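Local coordinates for tetratricopeptide TPR_2 repeat protein (Thermobaculum terrenum, PDB 5DJS) that combines tetratricopeptide repeats with a GT-B-type fold of glycosyl transferase family 41 and holds uridine-5'-diphosphate in a pocket, at residues Gln92-Ile97 and Ser124-Pro129; Cys197-Pro202 and Trp218-Pro223; Val283-Leu288 and Thr448-Arg453. The protein carries 1 engineered substitution. One frame throughout, in Å; residues are numbered along the deposited sequence.

Contact 1: Gln92-Ile97 and Ser124-Pro129; sequences QVERGI and SALYDP
Gln92 occupies the N-cap position of helix 93-106, its carbonyl oxygen accepting from Gly96 N, while its side chain turns off to a weak hydrogen bond with Ser90. Val93 comes next and aims its CB at the loop. CG1 stands anti to the backbone N (chi1 174°), which sets that methyl 4.1 Å from Ser124 CB, and the same side chain also rests on Tyr123. Glu94 carries the polar half of the contact. Its CB does not point at the loop; a bend at chi2 (-48°) swings the carboxylate over to it. Glu94 OE2 accepts a hydrogen bond from Ser124 OG at 2.7 Å on its syn lone pair. Glu94 OE1 meets Tyr127 OH tip to tip at 3.3 Å, a weak bond, lying at the ring edge with carboxylate and ring planes 25° apart. Leu126 crosses the same group obliquely, its CD1 3.6 Å from Glu94 OE2. The helix belongs to a tetratricopeptide repeat, in a run of packed helices, and its opening turn here meets the link between helices 111-120 and 129-143. That link makes a type I beta turn from Ser124 to Tyr127, and within it Ser124 OG accepts from Leu126 N at 3.2 Å, an ST turn. The hydroxyl therefore donates across the contact and accepts within its own loop, two bonds that would restrict its rotation. One turn on from Val93, Ile97 N donates to Val93 O. Ile97 reaches the tyrosine end to end: CD1 is 3.7 Å from Tyr127 CE2, approaching obliquely, and CG2 is 3.7 Å from Tyr127 OH. Leu117 and Ala120 of helix 111-120 also touch this isoleucine.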
ATOM      1  N   GLN A  92     -13.705  -9.373  -0.749  1.00 38.61           N
ATOM      2  CA  GLN A  92     -14.933  -9.378  -1.553  1.00 40.11           C
ATOM      3  C   GLN A  92     -14.909  -8.145  -2.432  1.00 39.99           C
ATOM      4  O   GLN A  92     -15.649  -7.193  -2.198  1.00 41.50           O
ATOM      5  CB  GLN A  92     -16.171  -9.399  -0.648  1.00 40.51           C
ATOM      6  CG  GLN A  92     -16.128 -10.491   0.403  1.00 42.00           C
ATOM      7  CD  GLN A  92     -17.345 -10.503   1.290  1.00 44.23           C
ATOM      8  OE1 GLN A  92     -17.284 -10.103   2.457  1.00 45.46           O
ATOM      9  NE2 GLN A  92     -18.465 -10.955   0.743  1.00 46.73           N
ATOM     10  N   VAL A  93     -14.058  -8.186  -3.455  1.00 39.16           N
ATOM     11  CA  VAL A  93     -13.722  -7.004  -4.253  1.00 40.53           C
ATOM     12  C   VAL A  93     -14.894  -6.481  -5.079  1.00 40.62           C
ATOM     13  O   VAL A  93     -15.124  -5.278  -5.095  1.00 42.93           O
ATOM     14  CB  VAL A  93     -12.463  -7.240  -5.143  1.00 40.80           C
ATOM     15  CG1 VAL A  93     -12.197  -6.066  -6.090  1.00 40.85           C
ATOM     16  CG2 VAL A  93     -11.233  -7.461  -4.268  1.00 40.17           C
ATOM     17  N   GLU A  94     -15.624  -7.353  -5.763  1.00 43.49           N
ATOM     18  CA  GLU A  94     -16.739  -6.893  -6.607  1.00 46.38           C
ATOM     19  C   GLU A  94     -17.912  -6.323  -5.801  1.00 44.45           C
ATOM     20  O   GLU A  94     -18.538  -5.367  -6.233  1.00 41.56           O
ATOM     21  CB  GLU A  94     -17.237  -7.997  -7.549  1.00 50.73           C
ATOM     22  CG  GLU A  94     -16.223  -8.517  -8.573  1.00 55.65           C
ATOM     23  CD  GLU A  94     -15.481  -7.425  -9.347  1.00 59.50           C
ATOM     24  OE1 GLU A  94     -16.095  -6.388  -9.715  1.00 59.17           O
ATOM     25  OE2 GLU A  94     -14.267  -7.615  -9.597  1.00 63.68           O
ATOM     26  N   ARG A  95     -18.198  -6.907  -4.640  1.00 46.92           N
ATOM     27  CA  ARG A  95     -19.244  -6.394  -3.743  1.00 50.27           C
ATOM     28  C   ARG A  95     -18.904  -5.000  -3.197  1.00 51.89           C
ATOM     29  O   ARG A  95     -19.805  -4.164  -3.009  1.00 55.60           O
ATOM     30  CB  ARG A  95     -19.503  -7.352  -2.570  1.00 52.53           C
ATOM     31  CG  ARG A  95     -20.404  -8.532  -2.888  1.00 55.92           C
ATOM     32  CD  ARG A  95     -20.752  -9.313  -1.626  1.00 62.06           C
ATOM     33  NE  ARG A  95     -21.713 -10.392  -1.879  1.00 71.49           N
ATOM     34  CZ  ARG A  95     -21.427 -11.578  -2.430  1.00 79.58           C
ATOM     35  NH1 ARG A  95     -20.186 -11.886  -2.823  1.00 85.85           N
ATOM     36  NH2 ARG A  95     -22.395 -12.478  -2.598  1.00 79.55           N
ATOM     37  N   GLY A  96     -17.616  -4.769  -2.930  1.00 47.81           N
ATOM     38  CA  GLY A  96     -17.125  -3.481  -2.463  1.00 44.70           C
ATOM     39  C   GLY A  96     -17.169  -2.419  -3.549  1.00 44.76           C
ATOM     40  O   GLY A  96     -17.612  -1.297  -3.310  1.00 45.39           O
ATOM     41  N   ILE A  97     -16.712  -2.771  -4.747  1.00 45.28           N
ATOM     42  CA  ILE A  97     -16.766  -1.858  -5.899  1.00 46.21           C
ATOM     43  C   ILE A  97     -18.198  -1.333  -6.070  1.00 46.07           C
ATOM     44  O   ILE A  97     -18.401  -0.131  -6.173  1.00 48.96           O
ATOM     45  CB  ILE A  97     -16.225  -2.529  -7.198  1.00 46.65           C
ATOM     46  CG1 ILE A  97     -14.690  -2.672  -7.110  1.00 48.79           C
ATOM     47  CG2 ILE A  97     -16.581  -1.719  -8.443  1.00 44.57           C
ATOM     48  CD1 ILE A  97     -14.070  -3.610  -8.134  1.00 49.18           C
ATOM     49  N   SER A 124      -8.936  -6.261  -9.212  1.00 47.25           N
ATOM     50  CA  SER A 124      -9.832  -7.044 -10.070  1.00 48.94           C
ATOM     51  C   SER A 124      -9.338  -7.102 -11.507  1.00 50.82           C
ATOM     52  O   SER A 124      -8.997  -6.072 -12.095  1.00 49.52           O
ATOM     53  CB  SER A 124     -11.217  -6.426 -10.046  1.00 50.21           C
ATOM     54  OG  SER A 124     -12.029  -6.990 -11.056  1.00 54.87           O
ATOM     55  N   ALA A 125      -9.346  -8.306 -12.083  1.00 54.14           N
ATOM     56  CA  ALA A 125      -8.913  -8.506 -13.473  1.00 57.31           C
ATOM     57  C   ALA A 125      -9.930  -7.990 -14.494  1.00 59.04           C
ATOM     58  O   ALA A 125      -9.600  -7.858 -15.673  1.00 60.64           O
ATOM     59  CB  ALA A 125      -8.607  -9.974 -13.731  1.00 57.84           C
ATOM     60  N   LEU A 126     -11.141  -7.670 -14.040  1.00 58.71           N
ATOM     61  CA  LEU A 126     -12.207  -7.207 -14.925  1.00 63.49           C
ATOM     62  C   LEU A 126     -12.032  -5.785 -15.480  1.00 62.59           C
ATOM     63  O   LEU A 126     -12.810  -5.378 -16.338  1.00 61.20           O
ATOM     64  CB  LEU A 126     -13.563  -7.309 -14.204  1.00 67.29           C
ATOM     65  CG  LEU A 126     -13.984  -8.696 -13.691  1.00 70.57           C
ATOM     66  CD1 LEU A 126     -15.289  -8.587 -12.909  1.00 71.28           C
ATOM     67  CD2 LEU A 126     -14.107  -9.716 -14.823  1.00 69.43           C
ATOM     68  N   TYR A 127     -11.030  -5.037 -15.012  1.00 65.09           N
ATOM     69  CA  TYR A 127     -10.834  -3.641 -15.430  1.00 64.56           C
ATOM     70  C   TYR A 127      -9.444  -3.475 -16.045  1.00 63.11           C
ATOM     71  O   TYR A 127      -8.427  -3.537 -15.344  1.00 63.40           O
ATOM     72  CB  TYR A 127     -11.036  -2.697 -14.239  1.00 65.40           C
ATOM     73  CG  TYR A 127     -12.352  -2.927 -13.521  1.00 67.79           C
ATOM     74  CD1 TYR A 127     -13.532  -2.315 -13.956  1.00 68.58           C
ATOM     75  CD2 TYR A 127     -12.421  -3.764 -12.404  1.00 70.36           C
ATOM     76  CE1 TYR A 127     -14.742  -2.529 -13.293  1.00 69.62           C
ATOM     77  CE2 TYR A 127     -13.624  -3.989 -11.738  1.00 73.31           C
ATOM     78  CZ  TYR A 127     -14.785  -3.372 -12.185  1.00 72.24           C
ATOM     79  OH  TYR A 127     -15.971  -3.602 -11.521  1.00 70.10           O
ATOM     80  N   ASP A 128      -9.421  -3.283 -17.366  1.00 61.40           N
ATOM     81  CA  ASP A 128      -8.174  -3.164 -18.128  1.00 61.84           C
ATOM     82  C   ASP A 128      -7.460  -1.827 -17.835  1.00 62.95           C
ATOM     83  O   ASP A 128      -8.055  -0.945 -17.194  1.00 57.37           O
ATOM     84  CB  ASP A 128      -8.433  -3.392 -19.639  1.00 63.98           C
ATOM     85  CG  ASP A 128      -9.365  -2.367 -20.259  1.00 67.14           C
ATOM     86  OD1 ASP A 128     -10.154  -1.733 -19.524  1.00 67.44           O
ATOM     87  OD2 ASP A 128      -9.312  -2.211 -21.499  1.00 68.21           O
ATOM     88  N   PRO A 129      -6.177  -1.683 -18.264  1.00 65.65           N
ATOM     89  CA  PRO A 129      -5.446  -0.425 -18.013  1.00 66.07           C
ATOM     90  C   PRO A 129      -6.145   0.856 -18.501  1.00 67.15           C
ATOM     91  O   PRO A 129      -5.999   1.908 -17.872  1.00 67.66           O
ATOM     92  CB  PRO A 129      -4.121  -0.635 -18.760  1.00 64.73           C
ATOM     93  CG  PRO A 129      -3.909  -2.105 -18.728  1.00 63.83           C
ATOM     94  CD  PRO A 129      -5.284  -2.705 -18.857  1.00 64.42           C
TER

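Contact 2: Cys197-Pro202 and Trp218-Pro223; sequences CYSNDP and WRDVWP
Two broad indoles and a tyrosine ring give this contact its relief. Trp222, its CG in the crowded position between backbone N and carbonyl carbon (chi1 67°), is a slab held between two prolines. Pro202 CA sits 3.4 Å from the centroid of the six-membered ring of Trp222, only 5° off the normal, a CH-pi contact, and Pro223 CD lies over the opposite face toward the rim. Further along, the Trp218 indole leans obliquely on the ridge of CB atoms from Cys197 and Ser199, with Ser199 CB 3.6 Å from Trp218 CZ2. On the Tyr198 side, Val221 CG2 fits against the ring edge in its plane, 3.7 Å from Tyr198 CD1, while Arg219 runs alongside in the same direction, its CD 3.7 Å from Tyr198 CE1. Between these packings the backbones form a single parallel bridge, Ser199 with Asp220, at the end of strand 193-199, an outermost strand of the first GT-B sheet. Ser199 N donates to Arg219 O at 3.3 Å, nearly along the C=O axis, and Val221 N donates to Ser199 O at 3.0 Å with an N-H...O angle of 165°. Both the N-H and the C=O of Ser199 are thus used. Arg219 NE forms a salt bridge and Tyr198 OH a hydrogen bond with Asp236 OD2, so apolar surfaces and two backbone bonds hold the contact, with the charge paired outside it.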
ATOM      1  N   CYS A 197      10.299  16.232   6.513  1.00 46.66           N
ATOM      2  CA  CYS A 197       9.216  15.235   6.482  1.00 46.88           C
ATOM      3  C   CYS A 197       7.925  15.923   6.864  1.00 47.64           C
ATOM      4  O   CYS A 197       7.922  16.745   7.752  1.00 43.73           O
ATOM      5  CB  CYS A 197       9.501  14.089   7.440  1.00 46.36           C
ATOM      6  SG  CYS A 197      10.652  12.895   6.744  1.00 51.09           S
ATOM      7  N   TYR A 198       6.832  15.603   6.184  1.00 46.72           N
ATOM      8  CA  TYR A 198       5.528  16.121   6.552  1.00 42.75           C
ATOM      9  C   TYR A 198       4.623  14.922   6.875  1.00 41.14           C
ATOM     10  O   TYR A 198       4.163  14.209   5.968  1.00 38.23           O
ATOM     11  CB  TYR A 198       5.003  16.964   5.408  1.00 43.65           C
ATOM     12  CG  TYR A 198       5.879  18.166   5.087  1.00 43.07           C
ATOM     13  CD1 TYR A 198       5.697  19.398   5.726  1.00 42.92           C
ATOM     14  CD2 TYR A 198       6.884  18.077   4.128  1.00 42.95           C
ATOM     15  CE1 TYR A 198       6.500  20.494   5.420  1.00 41.67           C
ATOM     16  CE2 TYR A 198       7.688  19.168   3.809  1.00 39.85           C
ATOM     17  CZ  TYR A 198       7.495  20.373   4.457  1.00 40.22           C
ATOM     18  OH  TYR A 198       8.292  21.451   4.137  1.00 38.04           O
ATOM     19  N   SER A 199       4.408  14.694   8.176  1.00 40.62           N
ATOM     20  CA  SER A 199       3.590  13.566   8.688  1.00 37.63           C
ATOM     21  C   SER A 199       2.114  13.925   8.687  1.00 36.54           C
ATOM     22  O   SER A 199       1.670  14.783   9.459  1.00 35.55           O
ATOM     23  CB  SER A 199       4.016  13.189  10.119  1.00 38.21           C
ATOM     24  OG  SER A 199       3.167  12.203  10.707  1.00 36.35           O
ATOM     25  N   ASN A 200       1.350  13.233   7.855  1.00 38.51           N
ATOM     26  CA  ASN A 200      -0.087  13.501   7.690  1.00 42.06           C
ATOM     27  C   ASN A 200      -1.035  12.556   8.475  1.00 44.58           C
ATOM     28  O   ASN A 200      -2.180  12.311   8.056  1.00 45.75           O
ATOM     29  CB  ASN A 200      -0.427  13.479   6.190  1.00 40.66           C
ATOM     30  CG  ASN A 200      -1.801  14.045   5.880  1.00 39.40           C
ATOM     31  OD1 ASN A 200      -2.413  13.681   4.882  1.00 39.97           O
ATOM     32  ND2 ASN A 200      -2.290  14.939   6.729  1.00 37.97           N
ATOM     33  N   ASP A 201      -0.563  12.043   9.612  1.00 45.63           N
ATOM     34  CA  ASP A 201      -1.372  11.196  10.477  1.00 50.29           C
ATOM     35  C   ASP A 201      -0.791  11.288  11.886  1.00 52.88           C
ATOM     36  O   ASP A 201       0.431  11.304  12.033  1.00 52.97           O
ATOM     37  CB  ASP A 201      -1.341   9.767   9.953  1.00 53.68           C
ATOM     38  CG  ASP A 201      -2.294   8.852  10.675  1.00 55.20           C
ATOM     39  OD1 ASP A 201      -1.932   8.319  11.748  1.00 56.06           O
ATOM     40  OD2 ASP A 201      -3.399   8.634  10.145  1.00 56.31           O
ATOM     41  N   PRO A 202      -1.656  11.382  12.919  1.00 53.37           N
ATOM     42  CA  PRO A 202      -1.160  11.554  14.293  1.00 52.06           C
ATOM     43  C   PRO A 202      -0.439  10.353  14.912  1.00 53.43           C
ATOM     44  O   PRO A 202       0.342  10.547  15.842  1.00 55.97           O
ATOM     45  CB  PRO A 202      -2.422  11.890  15.100  1.00 51.92           C
ATOM     46  CG  PRO A 202      -3.568  11.476  14.259  1.00 52.44           C
ATOM     47  CD  PRO A 202      -3.125  11.489  12.836  1.00 52.87           C
ATOM     48  N   TRP A 218      11.005  18.411  10.857  1.00 47.46           N
ATOM     49  CA  TRP A 218       9.849  17.494  10.984  1.00 48.15           C
ATOM     50  C   TRP A 218       8.457  17.949  10.501  1.00 50.92           C
ATOM     51  O   TRP A 218       7.955  17.358   9.571  1.00 58.79           O
ATOM     52  CB  TRP A 218       9.735  16.941  12.401  1.00 48.25           C
ATOM     53  CG  TRP A 218       8.696  15.847  12.499  1.00 46.46           C
ATOM     54  CD1 TRP A 218       7.543  15.871  13.238  1.00 46.32           C
ATOM     55  CD2 TRP A 218       8.707  14.586  11.814  1.00 42.93           C
ATOM     56  NE1 TRP A 218       6.848  14.696  13.070  1.00 45.13           N
ATOM     57  CE2 TRP A 218       7.535  13.891  12.201  1.00 42.47           C
ATOM     58  CE3 TRP A 218       9.595  13.972  10.925  1.00 40.27           C
ATOM     59  CZ2 TRP A 218       7.227  12.620  11.719  1.00 40.48           C
ATOM     60  CZ3 TRP A 218       9.292  12.699  10.450  1.00 39.60           C
ATOM     61  CH2 TRP A 218       8.112  12.042  10.844  1.00 40.22           C
ATOM     62  N   ARG A 219       7.790  18.908  11.139  1.00 50.39           N
ATOM     63  CA  ARG A 219       6.404  19.326  10.718  1.00 51.03           C
ATOM     64  C   ARG A 219       5.269  18.261  10.782  1.00 49.36           C
ATOM     65  O   ARG A 219       5.172  17.375   9.919  1.00 48.95           O
ATOM     66  CB  ARG A 219       6.398  19.978   9.313  1.00 51.30           C
ATOM     67  CG  ARG A 219       7.179  21.281   9.229  1.00 53.10           C
ATOM     68  CD  ARG A 219       8.467  21.172   8.421  1.00 53.63           C
ATOM     69  NE  ARG A 219       9.188  22.440   8.462  1.00 55.92           N
ATOM     70  CZ  ARG A 219       9.818  22.931   9.531  1.00 54.70           C
ATOM     71  NH1 ARG A 219       9.879  22.266  10.687  1.00 50.86           N
ATOM     72  NH2 ARG A 219      10.414  24.114   9.436  1.00 57.46           N
ATOM     73  N   ASP A 220       4.413  18.383  11.807  1.00 48.29           N
ATOM     74  CA  ASP A 220       3.133  17.654  11.901  1.00 47.10           C
ATOM     75  C   ASP A 220       2.000  18.381  11.174  1.00 47.29           C
ATOM     76  O   ASP A 220       1.576  19.458  11.587  1.00 49.23           O
ATOM     77  CB  ASP A 220       2.735  17.446  13.366  1.00 44.88           C
ATOM     78  CG  ASP A 220       3.678  16.515  14.098  1.00 43.87           C
ATOM     79  OD1 ASP A 220       4.237  15.590  13.462  1.00 44.60           O
ATOM     80  OD2 ASP A 220       3.857  16.709  15.315  1.00 40.53           O
ATOM     81  N   VAL A 221       1.471  17.737  10.138  1.00 48.15           N
ATOM     82  CA  VAL A 221       0.668  18.388   9.109  1.00 49.58           C
ATOM     83  C   VAL A 221      -0.838  18.082   9.154  1.00 50.86           C
ATOM     84  O   VAL A 221      -1.635  18.886   8.644  1.00 51.07           O
ATOM     85  CB  VAL A 221       1.288  18.053   7.732  1.00 51.39           C
ATOM     86  CG1 VAL A 221       0.407  18.461   6.558  1.00 52.75           C
ATOM     87  CG2 VAL A 221       2.639  18.746   7.625  1.00 53.32           C
ATOM     88  N   TRP A 222      -1.244  16.974   9.783  1.00 51.26           N
ATOM     89  CA  TRP A 222      -2.665  16.546   9.782  1.00 51.51           C
ATOM     90  C   TRP A 222      -3.689  17.642  10.150  1.00 54.34           C
ATOM     91  O   TRP A 222      -4.721  17.741   9.481  1.00 52.37           O
ATOM     92  CB  TRP A 222      -2.887  15.247  10.593  1.00 50.04           C
ATOM     93  CG  TRP A 222      -2.663  15.347  12.067  1.00 50.86           C
ATOM     94  CD1 TRP A 222      -3.570  15.737  13.001  1.00 52.47           C
ATOM     95  CD2 TRP A 222      -1.447  15.052  12.783  1.00 52.62           C
ATOM     96  NE1 TRP A 222      -3.002  15.716  14.257  1.00 54.69           N
ATOM     97  CE2 TRP A 222      -1.700  15.303  14.151  1.00 53.11           C
ATOM     98  CE3 TRP A 222      -0.166  14.620  12.397  1.00 50.90           C
ATOM     99  CZ2 TRP A 222      -0.725  15.120  15.142  1.00 51.06           C
ATOM    100  CZ3 TRP A 222       0.806  14.446  13.376  1.00 50.77           C
ATOM    101  CH2 TRP A 222       0.518  14.696  14.736  1.00 51.94           C
ATOM    102  N   PRO A 223      -3.386  18.511  11.146  1.00 56.14           N
ATOM    103  CA  PRO A 223      -4.379  19.540  11.484  1.00 56.25           C
ATOM    104  C   PRO A 223      -4.497  20.716  10.506  1.00 55.97           C
ATOM    105  O   PRO A 223      -5.420  21.529  10.667  1.00 55.74           O
ATOM    106  CB  PRO A 223      -3.897  20.066  12.850  1.00 56.61           C
ATOM    107  CG  PRO A 223      -2.767  19.187  13.261  1.00 57.72           C
ATOM    108  CD  PRO A 223      -2.191  18.662  11.989  1.00 57.16           C
TER

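Contact 3: Val283-Leu288 and Thr448-Arg453; sequences VGDQHL and TSSLLR
Asp285 OD1 is gripped by three N-H groups: Leu288 N at 2.9 Å and nearly straight (168°), His287 N at 2.9 Å but weakly, and the indole NE1 of Trp454. The bond from Leu288 N, three residues on, makes an Asx motif, and that donor comes from above the carboxylate plane. In GT-B terms, strand 281-285 of one parallel sheet ends here against helix 447-454, which packs with the other sheet, so the contact spans the two Rossmann-like halves. The second oxygen makes the crossing: Ser450 OG, anti to its backbone N (chi1 179°), donates a hydrogen bond to Asp285 OD2 at 2.8 Å on the syn lone pair, and Tyr308 N adds a weak bond there. So many donors around a buried carboxylate would probably favour its ionised form. Beside this cluster, His287 CB lies 3.6 Å from Ser450 OG, and the backbone O of His287 accepts from Arg446. The imidazole then faces Arg453, whose chain is extended from CG to NE and crosses the ring obliquely. The charged end goes on to a salt bridge with Glu439, leaving the aliphatic part to do the touching. Arg453 CB is 3.5 Å from His287 CD2, and Arg453 CD stands over the ring centre, 3.9 Å from the His287 centroid and 11° off the normal, a CH-pi contact.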
ATOM      1  N   VAL A 283       8.656   7.933  -9.831  1.00 43.88           N
ATOM      2  CA  VAL A 283       9.925   7.163  -9.756  1.00 43.90           C
ATOM      3  C   VAL A 283       9.698   5.633  -9.673  1.00 43.74           C
ATOM      4  O   VAL A 283       9.319   5.105  -8.620  1.00 38.77           O
ATOM      5  CB  VAL A 283      10.777   7.613  -8.546  1.00 43.60           C
ATOM      6  CG1 VAL A 283      12.066   6.810  -8.450  1.00 44.80           C
ATOM      7  CG2 VAL A 283      11.100   9.092  -8.644  1.00 43.20           C
ATOM      8  N   GLY A 284       9.949   4.940 -10.786  1.00 44.51           N
ATOM      9  CA  GLY A 284       9.839   3.476 -10.869  1.00 44.45           C
ATOM     10  C   GLY A 284      11.185   2.837 -11.176  1.00 46.55           C
ATOM     11  O   GLY A 284      12.222   3.246 -10.629  1.00 45.10           O
ATOM     12  N   ASP A 285      11.167   1.821 -12.037  1.00 46.42           N
ATOM     13  CA  ASP A 285      12.404   1.214 -12.552  1.00 46.57           C
ATOM     14  C   ASP A 285      12.158   0.481 -13.876  1.00 48.37           C
ATOM     15  O   ASP A 285      11.014   0.408 -14.341  1.00 56.87           O
ATOM     16  CB  ASP A 285      13.096   0.334 -11.494  1.00 44.33           C
ATOM     17  CG  ASP A 285      12.455  -1.027 -11.313  1.00 42.63           C
ATOM     18  OD1 ASP A 285      12.344  -1.772 -12.313  1.00 39.52           O
ATOM     19  OD2 ASP A 285      12.139  -1.380 -10.150  1.00 41.17           O
ATOM     20  N   GLN A 286      13.221  -0.048 -14.475  1.00 46.44           N
ATOM     21  CA  GLN A 286      13.172  -0.518 -15.869  1.00 47.93           C
ATOM     22  C   GLN A 286      12.380  -1.796 -16.083  1.00 45.78           C
ATOM     23  O   GLN A 286      11.810  -1.987 -17.152  1.00 44.92           O
ATOM     24  CB  GLN A 286      14.580  -0.697 -16.416  1.00 50.21           C
ATOM     25  CG  GLN A 286      15.357   0.598 -16.499  1.00 52.03           C
ATOM     26  CD  GLN A 286      16.765   0.381 -17.002  1.00 55.96           C
ATOM     27  OE1 GLN A 286      17.521  -0.424 -16.443  1.00 60.38           O
ATOM     28  NE2 GLN A 286      17.130   1.087 -18.064  1.00 56.57           N
ATOM     29  N   HIS A 287      12.354  -2.663 -15.075  1.00 46.08           N
ATOM     30  CA  HIS A 287      11.512  -3.861 -15.098  1.00 45.96           C
ATOM     31  C   HIS A 287      10.084  -3.546 -14.661  1.00 43.93           C
ATOM     32  O   HIS A 287       9.122  -4.079 -15.229  1.00 40.51           O
ATOM     33  CB  HIS A 287      12.102  -4.943 -14.202  1.00 48.85           C
ATOM     34  CG  HIS A 287      13.485  -5.365 -14.598  1.00 53.23           C
ATOM     35  ND1 HIS A 287      13.864  -5.546 -15.911  1.00 54.64           N
ATOM     36  CD2 HIS A 287      14.572  -5.665 -13.847  1.00 53.55           C
ATOM     37  CE1 HIS A 287      15.129  -5.925 -15.953  1.00 56.64           C
ATOM     38  NE2 HIS A 287      15.581  -6.004 -14.714  1.00 57.07           N
ATOM     39  N   LEU A 288       9.957  -2.675 -13.662  1.00 42.68           N
ATOM     40  CA  LEU A 288       8.660  -2.304 -13.088  1.00 43.29           C
ATOM     41  C   LEU A 288       7.721  -1.570 -14.047  1.00 41.81           C
ATOM     42  O   LEU A 288       6.512  -1.793 -13.993  1.00 38.35           O
ATOM     43  CB  LEU A 288       8.857  -1.459 -11.816  1.00 44.20           C
ATOM     44  CG  LEU A 288       7.605  -1.092 -11.001  1.00 46.18           C
ATOM     45  CD1 LEU A 288       6.916  -2.334 -10.455  1.00 45.66           C
ATOM     46  CD2 LEU A 288       7.956  -0.155  -9.861  1.00 46.51           C
ATOM     47  N   THR A 448       6.987  -7.502  -7.793  1.00 49.11           N
ATOM     48  CA  THR A 448       7.801  -8.688  -7.520  1.00 51.90           C
ATOM     49  C   THR A 448       8.579  -9.144  -8.746  1.00 50.88           C
ATOM     50  O   THR A 448       9.748  -9.519  -8.624  1.00 49.10           O
ATOM     51  CB  THR A 448       6.944  -9.864  -7.035  1.00 52.60           C
ATOM     52  OG1 THR A 448       5.846 -10.061  -7.940  1.00 64.89           O
ATOM     53  CG2 THR A 448       6.407  -9.598  -5.721  1.00 48.61           C
ATOM     54  N   SER A 449       7.944  -9.118  -9.918  1.00 49.56           N
ATOM     55  CA  SER A 449       8.653  -9.460 -11.148  1.00 52.79           C
ATOM     56  C   SER A 449       9.970  -8.659 -11.210  1.00 53.64           C
ATOM     57  O   SER A 449      11.021  -9.236 -11.454  1.00 54.67           O
ATOM     58  CB  SER A 449       7.785  -9.246 -12.404  1.00 51.92           C
ATOM     59  OG  SER A 449       7.750  -7.886 -12.789  1.00 56.38           O
ATOM     60  N   SER A 450       9.903  -7.353 -10.933  1.00 53.30           N
ATOM     61  CA  SER A 450      11.080  -6.479 -10.940  1.00 53.20           C
ATOM     62  C   SER A 450      12.103  -6.900  -9.885  1.00 51.26           C
ATOM     63  O   SER A 450      13.261  -7.172 -10.211  1.00 49.01           O
ATOM     64  CB  SER A 450      10.663  -5.019 -10.714  1.00 55.48           C
ATOM     65  OG  SER A 450      11.785  -4.150 -10.695  1.00 57.10           O
ATOM     66  N   LEU A 451      11.659  -6.957  -8.631  1.00 49.66           N
ATOM     67  CA  LEU A 451      12.500  -7.377  -7.491  1.00 48.53           C
ATOM     68  C   LEU A 451      13.309  -8.622  -7.842  1.00 49.86           C
ATOM     69  O   LEU A 451      14.529  -8.626  -7.729  1.00 50.22           O
ATOM     70  CB  LEU A 451      11.640  -7.670  -6.243  1.00 47.26           C
ATOM     71  CG  LEU A 451      12.233  -7.617  -4.821  1.00 46.69           C
ATOM     72  CD1 LEU A 451      11.567  -8.653  -3.927  1.00 45.30           C
ATOM     73  CD2 LEU A 451      13.741  -7.801  -4.746  1.00 48.55           C
ATOM     74  N   LEU A 452      12.606  -9.663  -8.287  1.00 49.78           N
ATOM     75  CA  LEU A 452      13.220 -10.940  -8.633  1.00 47.61           C
ATOM     76  C   LEU A 452      14.240 -10.822  -9.781  1.00 49.75           C
ATOM     77  O   LEU A 452      15.340 -11.382  -9.693  1.00 50.15           O
ATOM     78  CB  LEU A 452      12.137 -11.976  -8.975  1.00 45.52           C
ATOM     79  CG  LEU A 452      11.199 -12.424  -7.841  1.00 43.97           C
ATOM     80  CD1 LEU A 452      10.134 -13.343  -8.395  1.00 42.39           C
ATOM     81  CD2 LEU A 452      11.938 -13.118  -6.706  1.00 45.79           C
ATOM     82  N   ARG A 453      13.891 -10.092 -10.838  1.00 50.72           N
ATOM     83  CA  ARG A 453      14.824  -9.864 -11.948  1.00 53.22           C
ATOM     84  C   ARG A 453      16.119  -9.163 -11.480  1.00 53.83           C
ATOM     85  O   ARG A 453      17.219  -9.610 -11.797  1.00 52.41           O
ATOM     86  CB  ARG A 453      14.160  -9.059 -13.065  1.00 54.74           C
ATOM     87  CG  ARG A 453      13.141  -9.844 -13.880  1.00 57.45           C
ATOM     88  CD  ARG A 453      12.807  -9.139 -15.190  1.00 59.89           C
ATOM     89  NE  ARG A 453      11.824  -9.881 -15.986  1.00 63.05           N
ATOM     90  CZ  ARG A 453      12.068 -10.993 -16.696  1.00 64.59           C
ATOM     91  NH1 ARG A 453      13.281 -11.554 -16.739  1.00 62.63           N
ATOM     92  NH2 ARG A 453      11.071 -11.561 -17.377  1.00 65.79           N
TER

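The contacts follow one another in series along the chain, each closing before the next opens. Contact 1 joins a repeat helix, 93-106, to the loop between helices 111-120 and 129-143; contact 2 lies at the outer strand 193-199 of the first parallel sheet, and contact 3 where strand 281-285 of that same sheet ends. Centre to centre, contacts 1 and 2, 2 and 3, and 1 and 3 are about 33, 30 and 24 Å apart, and none touch. Contact 3 alone brings in a helix of the second half, joining both halves of the GT-B fold. The side chains of Val93 and Leu288 lie about 13 and 12 Å from uridine-5'-diphosphate, so neither contact is part of its pocket.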